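Local coordinates for thymine dioxygenase (Neurospora crassa, PDB 5C3Q), which probably hydroxylates the methyl group of thymine as an iron- and 2-oxoglutarate-dependent dioxygenase, and here holds nickel, 2-oxoglutarate and thymine in its active site, at residues 126-130 with 186-190; 258-262 with 326-330. One frame throughout, in Å; residues are numbered along the deposited sequence.

Interaction 1. Residues 126-130 with 186-190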
ATOM      1  N   GLY A 126      -2.392 -12.720  -4.629  1.00 25.43           N
ATOM      2  CA  GLY A 126      -3.797 -12.528  -4.252  1.00 25.76           C
ATOM      3  C   GLY A 126      -4.242 -13.663  -3.356  1.00 26.90           C
ATOM      4  O   GLY A 126      -3.439 -14.533  -3.017  1.00 27.38           O
ATOM      5  N   ARG A 127      -5.512 -13.673  -2.962  1.00 27.79           N
ATOM      6  CA  ARG A 127      -6.020 -14.790  -2.171  1.00 29.22           C
ATOM      7  C   ARG A 127      -6.018 -16.063  -3.015  1.00 30.01           C
ATOM      8  O   ARG A 127      -6.340 -16.034  -4.200  1.00 29.52           O
ATOM      9  CB  ARG A 127      -7.404 -14.516  -1.578  1.00 29.62           C
ATOM     10  CG  ARG A 127      -8.533 -14.355  -2.572  1.00 30.24           C
ATOM     11  CD  ARG A 127      -9.862 -14.344  -1.840  1.00 30.87           C
ATOM     12  NE  ARG A 127     -10.954 -13.966  -2.733  1.00 31.27           N
ATOM     13  CZ  ARG A 127     -11.858 -14.796  -3.252  1.00 32.12           C
ATOM     14  NH1 ARG A 127     -11.845 -16.095  -2.977  1.00 33.01           N
ATOM     15  NH2 ARG A 127     -12.799 -14.309  -4.051  1.00 32.72           N
ATOM     16  N   GLU A 128      -5.644 -17.166  -2.379  1.00 31.61           N
ATOM     17  CA  GLU A 128      -5.421 -18.442  -3.053  1.00 33.28           C
ATOM     18  C   GLU A 128      -6.618 -18.987  -3.814  1.00 33.80           C
ATOM     19  O   GLU A 128      -6.455 -19.582  -4.879  1.00 35.20           O
ATOM     20  CB  GLU A 128      -4.988 -19.495  -2.030  1.00 35.04           C
ATOM     21  CG  GLU A 128      -3.525 -19.417  -1.647  1.00 36.02           C
ATOM     22  CD  GLU A 128      -2.624 -20.104  -2.657  1.00 37.11           C
ATOM     23  OE1 GLU A 128      -2.466 -19.578  -3.780  1.00 37.41           O
ATOM     24  OE2 GLU A 128      -2.058 -21.168  -2.319  1.00 38.86           O
ATOM     25  N   ASP A 129      -7.811 -18.804  -3.261  1.00 33.30           N
ATOM     26  CA  ASP A 129      -8.994 -19.515  -3.746  1.00 33.55           C
ATOM     27  C   ASP A 129      -9.963 -18.632  -4.533  1.00 32.56           C
ATOM     28  O   ASP A 129     -11.162 -18.908  -4.575  1.00 32.51           O
ATOM     29  CB  ASP A 129      -9.711 -20.198  -2.570  1.00 34.54           C
ATOM     30  CG  ASP A 129     -10.254 -19.211  -1.549  1.00 34.63           C
ATOM     31  OD1 ASP A 129      -9.823 -18.035  -1.538  1.00 34.24           O
ATOM     32  OD2 ASP A 129     -11.121 -19.620  -0.750  1.00 35.93           O
ATOM     33  N   GLU A 130      -9.452 -17.576  -5.163  1.00 31.51           N
ATOM     34  CA  GLU A 130     -10.292 -16.760  -6.030  1.00 31.31           C
ATOM     35  C   GLU A 130     -10.527 -17.510  -7.336  1.00 31.47           C
ATOM     36  O   GLU A 130      -9.567 -17.822  -8.040  1.00 30.82           O
ATOM     37  CB  GLU A 130      -9.668 -15.401  -6.324  1.00 31.00           C
ATOM     38  CG  GLU A 130     -10.590 -14.529  -7.159  1.00 31.52           C
ATOM     39  CD  GLU A 130     -10.113 -13.104  -7.301  1.00 30.92           C
ATOM     40  OE1 GLU A 130      -8.944 -12.820  -6.981  1.00 30.73           O
ATOM     41  OE2 GLU A 130     -10.921 -12.268  -7.750  1.00 32.20           O
ATOM     42  N   VAL A 186     -14.200 -11.232   2.486  1.00 27.33           N
ATOM     43  CA  VAL A 186     -13.706 -12.161   1.458  1.00 26.97           C
ATOM     44  C   VAL A 186     -12.173 -12.132   1.354  1.00 25.87           C
ATOM     45  O   VAL A 186     -11.543 -13.146   1.045  1.00 26.35           O
ATOM     46  CB  VAL A 186     -14.359 -11.876   0.085  1.00 27.15           C
ATOM     47  CG1 VAL A 186     -13.719 -12.702  -1.023  1.00 27.59           C
ATOM     48  CG2 VAL A 186     -15.854 -12.158   0.151  1.00 27.81           C
ATOM     49  N   GLY A 187     -11.574 -10.975   1.617  1.00 24.43           N
ATOM     50  CA  GLY A 187     -10.124 -10.841   1.556  1.00 23.54           C
ATOM     51  C   GLY A 187      -9.609 -10.744   0.131  1.00 22.94           C
ATOM     52  O   GLY A 187      -8.608 -11.372  -0.215  1.00 23.19           O
ATOM     53  N   ASP A 188     -10.289  -9.945  -0.689  1.00 22.39           N
ATOM     54  CA  ASP A 188      -9.886  -9.702  -2.074  1.00 22.00           C
ATOM     55  C   ASP A 188      -8.737  -8.693  -2.108  1.00 21.24           C
ATOM     56  O   ASP A 188      -8.828  -7.645  -2.737  1.00 20.50           O
ATOM     57  CB  ASP A 188     -11.076  -9.190  -2.898  1.00 21.89           C
ATOM     58  CG  ASP A 188     -12.090 -10.273  -3.201  1.00 22.16           C
ATOM     59  OD1 ASP A 188     -11.684 -11.421  -3.463  1.00 22.76           O
ATOM     60  OD2 ASP A 188     -13.298  -9.974  -3.188  1.00 22.22           O
ATOM     61  N   ASN A 189      -7.647  -9.049  -1.440  1.00 21.14           N
ATOM     62  CA  ASN A 189      -6.520  -8.161  -1.223  1.00 20.78           C
ATOM     63  C   ASN A 189      -5.326  -8.584  -2.072  1.00 20.90           C
ATOM     64  O   ASN A 189      -5.299  -9.695  -2.610  1.00 21.35           O
ATOM     65  CB  ASN A 189      -6.164  -8.187   0.263  1.00 20.85           C
ATOM     66  CG  ASN A 189      -7.351  -7.842   1.147  1.00 20.87           C
ATOM     67  OD1 ASN A 189      -8.178  -6.997   0.790  1.00 20.73           O
ATOM     68  ND2 ASN A 189      -7.454  -8.503   2.293  1.00 20.99           N
ATOM     69  N   ILE A 190      -4.346  -7.694  -2.206  1.00 20.35           N
ATOM     70  CA  ILE A 190      -3.137  -7.991  -2.967  1.00 20.46           C
ATOM     71  C   ILE A 190      -1.909  -7.746  -2.098  1.00 20.60           C
ATOM     72  O   ILE A 190      -1.712  -6.651  -1.565  1.00 20.27           O
ATOM     73  CB  ILE A 190      -3.052  -7.165  -4.268  1.00 20.46           C
ATOM     74  CG1 ILE A 190      -4.180  -7.555  -5.235  1.00 20.85           C
ATOM     75  CG2 ILE A 190      -1.694  -7.327  -4.943  1.00 20.76           C
ATOM     76  CD1 ILE A 190      -4.058  -8.939  -5.845  1.00 21.60           C
TER
HETATM   77  O   HOH W   1      -6.999 -11.271  -4.075  1.00 33.42           O
HETATM   78  O   HOH W   2     -14.281 -12.181  -4.826  1.00 47.53           O
HETATM   79  O   HOH W   3      -9.358 -10.884  -5.150  1.00 38.52           O

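Interaction 2. Residues 258-262 with 326-330. With EDO (1,2-ethanediol), chain J; EDO (1,2-ethanediol), chain K.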
ATOM      1  N   ASP A 258      -8.167   5.260  -2.630  1.00 18.22           N
ATOM      2  CA  ASP A 258      -9.161   6.072  -3.326  1.00 18.61           C
ATOM      3  C   ASP A 258     -10.582   5.574  -3.148  1.00 18.99           C
ATOM      4  O   ASP A 258     -11.509   6.374  -3.098  1.00 19.30           O
ATOM      5  CB  ASP A 258      -8.803   6.189  -4.809  1.00 18.74           C
ATOM      6  CG  ASP A 258      -7.518   6.970  -5.032  1.00 19.10           C
ATOM      7  OD1 ASP A 258      -7.132   7.740  -4.119  1.00 18.88           O
ATOM      8  OD2 ASP A 258      -6.895   6.821  -6.109  1.00 18.97           O
ATOM      9  N   LEU A 259     -10.758   4.260  -3.036  1.00 19.10           N
ATOM     10  CA  LEU A 259     -12.091   3.705  -2.868  1.00 19.53           C
ATOM     11  C   LEU A 259     -12.657   4.083  -1.489  1.00 18.80           C
ATOM     12  O   LEU A 259     -13.832   4.437  -1.376  1.00 18.56           O
ATOM     13  CB  LEU A 259     -12.072   2.182  -3.084  1.00 20.60           C
ATOM     14  CG  LEU A 259     -13.212   1.473  -3.826  1.00 22.39           C
ATOM     15  CD1 LEU A 259     -13.888   2.314  -4.905  1.00 23.05           C
ATOM     16  CD2 LEU A 259     -12.678   0.173  -4.426  1.00 22.89           C
ATOM     17  N   LEU A 260     -11.826   4.040  -0.449  1.00 18.20           N
ATOM     18  CA  LEU A 260     -12.279   4.461   0.888  1.00 18.11           C
ATOM     19  C   LEU A 260     -12.574   5.964   0.930  1.00 17.79           C
ATOM     20  O   LEU A 260     -13.557   6.385   1.524  1.00 17.94           O
ATOM     21  CB  LEU A 260     -11.267   4.078   1.977  1.00 17.80           C
ATOM     22  CG  LEU A 260     -11.636   4.452   3.420  1.00 18.13           C
ATOM     23  CD1 LEU A 260     -13.011   3.925   3.816  1.00 18.60           C
ATOM     24  CD2 LEU A 260     -10.584   3.932   4.386  1.00 18.20           C
ATOM     25  N   ALA A 261     -11.729   6.763   0.290  1.00 17.89           N
ATOM     26  CA  ALA A 261     -11.973   8.203   0.167  1.00 18.31           C
ATOM     27  C   ALA A 261     -13.370   8.454  -0.393  1.00 18.96           C
ATOM     28  O   ALA A 261     -14.169   9.188   0.187  1.00 18.87           O
ATOM     29  CB  ALA A 261     -10.924   8.841  -0.732  1.00 18.20           C
ATOM     30  N   ARG A 262     -13.652   7.801  -1.512  1.00 19.49           N
ATOM     31  CA  ARG A 262     -14.943   7.899  -2.185  1.00 20.79           C
ATOM     32  C   ARG A 262     -16.093   7.340  -1.330  1.00 20.99           C
ATOM     33  O   ARG A 262     -17.149   7.953  -1.212  1.00 21.03           O
ATOM     34  CB  ARG A 262     -14.859   7.134  -3.501  1.00 21.68           C
ATOM     35  CG  ARG A 262     -16.094   7.222  -4.359  1.00 23.01           C
ATOM     36  CD  ARG A 262     -16.024   6.223  -5.492  1.00 23.76           C
ATOM     37  NE  ARG A 262     -17.196   6.381  -6.343  1.00 24.63           N
ATOM     38  CZ  ARG A 262     -17.180   6.692  -7.636  1.00 24.95           C
ATOM     39  NH1 ARG A 262     -16.037   6.853  -8.297  1.00 24.23           N
ATOM     40  NH2 ARG A 262     -18.339   6.816  -8.272  1.00 25.83           N
ATOM     41  N   TYR A 326     -14.325  -0.993 -10.429  1.00 24.75           N
ATOM     42  CA  TYR A 326     -13.491   0.195 -10.240  1.00 24.94           C
ATOM     43  C   TYR A 326     -12.006  -0.166 -10.247  1.00 24.30           C
ATOM     44  O   TYR A 326     -11.212   0.464 -10.938  1.00 23.42           O
ATOM     45  CB  TYR A 326     -13.844   0.905  -8.933  1.00 25.21           C
ATOM     46  CG  TYR A 326     -12.989   2.119  -8.664  1.00 25.69           C
ATOM     47  CD1 TYR A 326     -13.287   3.342  -9.252  1.00 26.06           C
ATOM     48  CD2 TYR A 326     -11.869   2.043  -7.834  1.00 25.65           C
ATOM     49  CE1 TYR A 326     -12.506   4.458  -9.017  1.00 25.94           C
ATOM     50  CE2 TYR A 326     -11.079   3.155  -7.596  1.00 25.53           C
ATOM     51  CZ  TYR A 326     -11.403   4.360  -8.193  1.00 25.89           C
ATOM     52  OH  TYR A 326     -10.629   5.480  -7.969  1.00 26.72           O
ATOM     53  N   LEU A 327     -11.639  -1.190  -9.482  1.00 24.83           N
ATOM     54  CA  LEU A 327     -10.233  -1.585  -9.364  1.00 24.90           C
ATOM     55  C   LEU A 327      -9.620  -1.998 -10.694  1.00 25.15           C
ATOM     56  O   LEU A 327      -8.511  -1.574 -11.017  1.00 24.04           O
ATOM     57  CB  LEU A 327     -10.060  -2.726  -8.362  1.00 25.54           C
ATOM     58  CG  LEU A 327     -10.118  -2.356  -6.881  1.00 25.69           C
ATOM     59  CD1 LEU A 327     -10.106  -3.631  -6.059  1.00 26.14           C
ATOM     60  CD2 LEU A 327      -8.960  -1.452  -6.478  1.00 25.66           C
ATOM     61  N   VAL A 328     -10.327  -2.832 -11.457  1.00 26.45           N
ATOM     62  CA  VAL A 328      -9.800  -3.284 -12.748  1.00 27.30           C
ATOM     63  C   VAL A 328      -9.611  -2.110 -13.703  1.00 27.14           C
ATOM     64  O   VAL A 328      -8.635  -2.080 -14.444  1.00 27.14           O
ATOM     65  CB  VAL A 328     -10.630  -4.409 -13.422  1.00 28.49           C
ATOM     66  CG1 VAL A 328     -10.514  -5.695 -12.626  1.00 29.31           C
ATOM     67  CG2 VAL A 328     -12.089  -4.021 -13.614  1.00 28.90           C
ATOM     68  N   GLN A 329     -10.517  -1.136 -13.657  1.00 27.27           N
ATOM     69  CA  GLN A 329     -10.361   0.085 -14.450  1.00 27.80           C
ATOM     70  C   GLN A 329      -9.075   0.831 -14.088  1.00 26.53           C
ATOM     71  O   GLN A 329      -8.363   1.294 -14.975  1.00 26.26           O
ATOM     72  CB  GLN A 329     -11.587   0.992 -14.305  1.00 29.12           C
ATOM     73  CG  GLN A 329     -12.804   0.452 -15.045  1.00 30.81           C
ATOM     74  CD  GLN A 329     -14.113   1.198 -14.801  1.00 31.93           C
ATOM     75  OE1 GLN A 329     -15.129   0.856 -15.404  1.00 33.56           O
ATOM     76  NE2 GLN A 329     -14.107   2.205 -13.926  1.00 32.40           N
ATOM     77  N   ARG A 330      -8.766   0.923 -12.795  1.00 25.36           N
ATOM     78  CA  ARG A 330      -7.529   1.572 -12.347  1.00 24.81           C
ATOM     79  C   ARG A 330      -6.293   0.762 -12.751  1.00 25.85           C
ATOM     80  O   ARG A 330      -5.299   1.320 -13.213  1.00 25.62           O
ATOM     81  CB  ARG A 330      -7.528   1.778 -10.822  1.00 23.55           C
ATOM     82  CG  ARG A 330      -8.627   2.691 -10.282  1.00 22.92           C
ATOM     83  CD  ARG A 330      -8.504   4.134 -10.755  1.00 22.64           C
ATOM     84  NE  ARG A 330      -7.247   4.758 -10.345  1.00 21.75           N
ATOM     85  CZ  ARG A 330      -7.021   5.333  -9.166  1.00 21.10           C
ATOM     86  NH1 ARG A 330      -7.969   5.379  -8.236  1.00 20.93           N
ATOM     87  NH2 ARG A 330      -5.833   5.868  -8.912  1.00 21.11           N
TER
HETATM   88  C1  EDO J 406     -11.778   4.921 -12.628  1.00 61.40           C
HETATM   89  O1  EDO J 406     -12.454   3.700 -12.303  1.00 61.29           O
HETATM   90  C2  EDO J 406     -11.933   5.207 -14.118  1.00 61.49           C
HETATM   91  O2  EDO J 406     -10.729   5.742 -14.685  1.00 62.42           O
HETATM   92  C1  EDO K 407     -17.967   6.958 -11.555  1.00 43.91           C
HETATM   93  O1  EDO K 407     -19.105   7.762 -11.209  1.00 47.04           O
HETATM   94  C2  EDO K 407     -16.706   7.784 -11.325  1.00 42.53           C
HETATM   95  O2  EDO K 407     -15.567   6.965 -11.033  1.00 41.62           O

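Interaction 1. Residues 126-130 with 186-190
Arg-127 reaches alongside Asp-188, both side chains pointing the same way, in a salt bridge that joins two loops beside the double-stranded beta-helix, at the ends of neighbouring strands 121-125 and 190-200. The first loop leaves strand 121-125 and makes a type I turn from Arg-127 to Glu-130; the other leads from helix 181-184 into strand 190-200. Arginine suits its place because one guanidinium can serve several acceptors. Arg-127 NE and NH2 approach Asp-188 side-on and both end on OD1, NE at 2.7 Å and nearly straight (162°), NH2 at a longer 3.2 Å through the syn lone pair of OD1. The carboxylate is turned 41° from the guanidinium plane, although OD1 itself lies close to that plane. NH1 turns back to OD1 of Asp-129, meeting it from above the carboxylate plane. Val-186 CG1 lies over one guanidinium face, 3.5 Å from Arg-127 NE, and Glu-130 CA over the opposite one, so that the planar group is sandwiched and its tilt restricted. The branched Val-186 brings CG1 there by setting it anti to the backbone N (chi1 172°). With an alanine in place of Arg-127, Asp-188 OD1 would probably lose its charged mate and a gap would open between Val-186 and Glu-130. Glu-130, whose carboxylate pairs with Arg-90, shares a water with Asp-188 OD1, which may ease the closeness of the two acids. Gly-187 has positive phi, easy for glycine, as the chain leaves the helix. Beyond the bridge, a water accepts from Arg-127 N at 3.0 Å and donates to Asn-189 O at 2.7 Å.

Interaction 2. Residues 258-262 with 326-330
Leu-259 and Tyr-326 lie alongside each other, their side chains running opposite ways, at the heart of this helix-helix contact, where helix 258-263 of the double-stranded beta-helix domain meets helix 323-332 near the chain's C-terminus. The short segments run at 134° with their axes 12.4 Å apart, a gap that long side chains must span. On the packed side, Leu-259 CD1 sits over the tyrosine face in a CH-pi contact, 4.0 Å from the centroid of the Tyr-326 ring, while its CD2 approaches CG of the buried Leu-327. Leucine supplies two methyl groups for these two neighbours. The ring is swung across by its CG standing anti to the backbone N (chi1 178°), which carries OH close to Asp-258 CB. Leu-327 also touches Tyr-219 of the thymine pocket, so the apolar part of the contact borders the substrate site.

Towards the outer side the chemistry becomes polar and looser. Arg-262 extends its chain, and its NH1 comes to 4.3 Å from Tyr-326 CE1, a loose approach; NH2 also bonds Glu-319 O. Two ethanediol molecules, probably from the crystallisation liquor, lie here: one accepts from both terminal nitrogens of Arg-262, the other from Gln-329 NE2.

Charge ties the helices together beside Tyr-326. Arg-330 grips OD2 of Asp-258, an acid held also by Thr-217 and Ser-270, end-on and nearly coplanar. Asp-258 OD2 receives Arg-330 NH1 on its anti lone pair at 2.8 Å and Arg-330 NH2 at 3.1 Å. Arg-330 NH1 also donates to Tyr-326 OH at 2.7 Å.

Overall arrangement
Both contacts include an arginine that puts two nitrogens on one aspartate oxygen, but they join different elements of the fold. Interaction 1 is the more buried: two loops meet at the ends of neighbouring strands of the large sheet, and waters fill out the polar network. Interaction 2, partly buried, pairs two helices; it couples its salt bridge to an aromatic-aliphatic patch and gives way to bound ethanediol at its outer side. The centres of interaction 1 and interaction 2 lie about 17 Å apart, and the two do not touch. Each nonetheless borders the thymine site, through Ile-190 in interaction 1 and Leu-327 in interaction 2, whose side chains come within about 4 and 5 Å of the ligand.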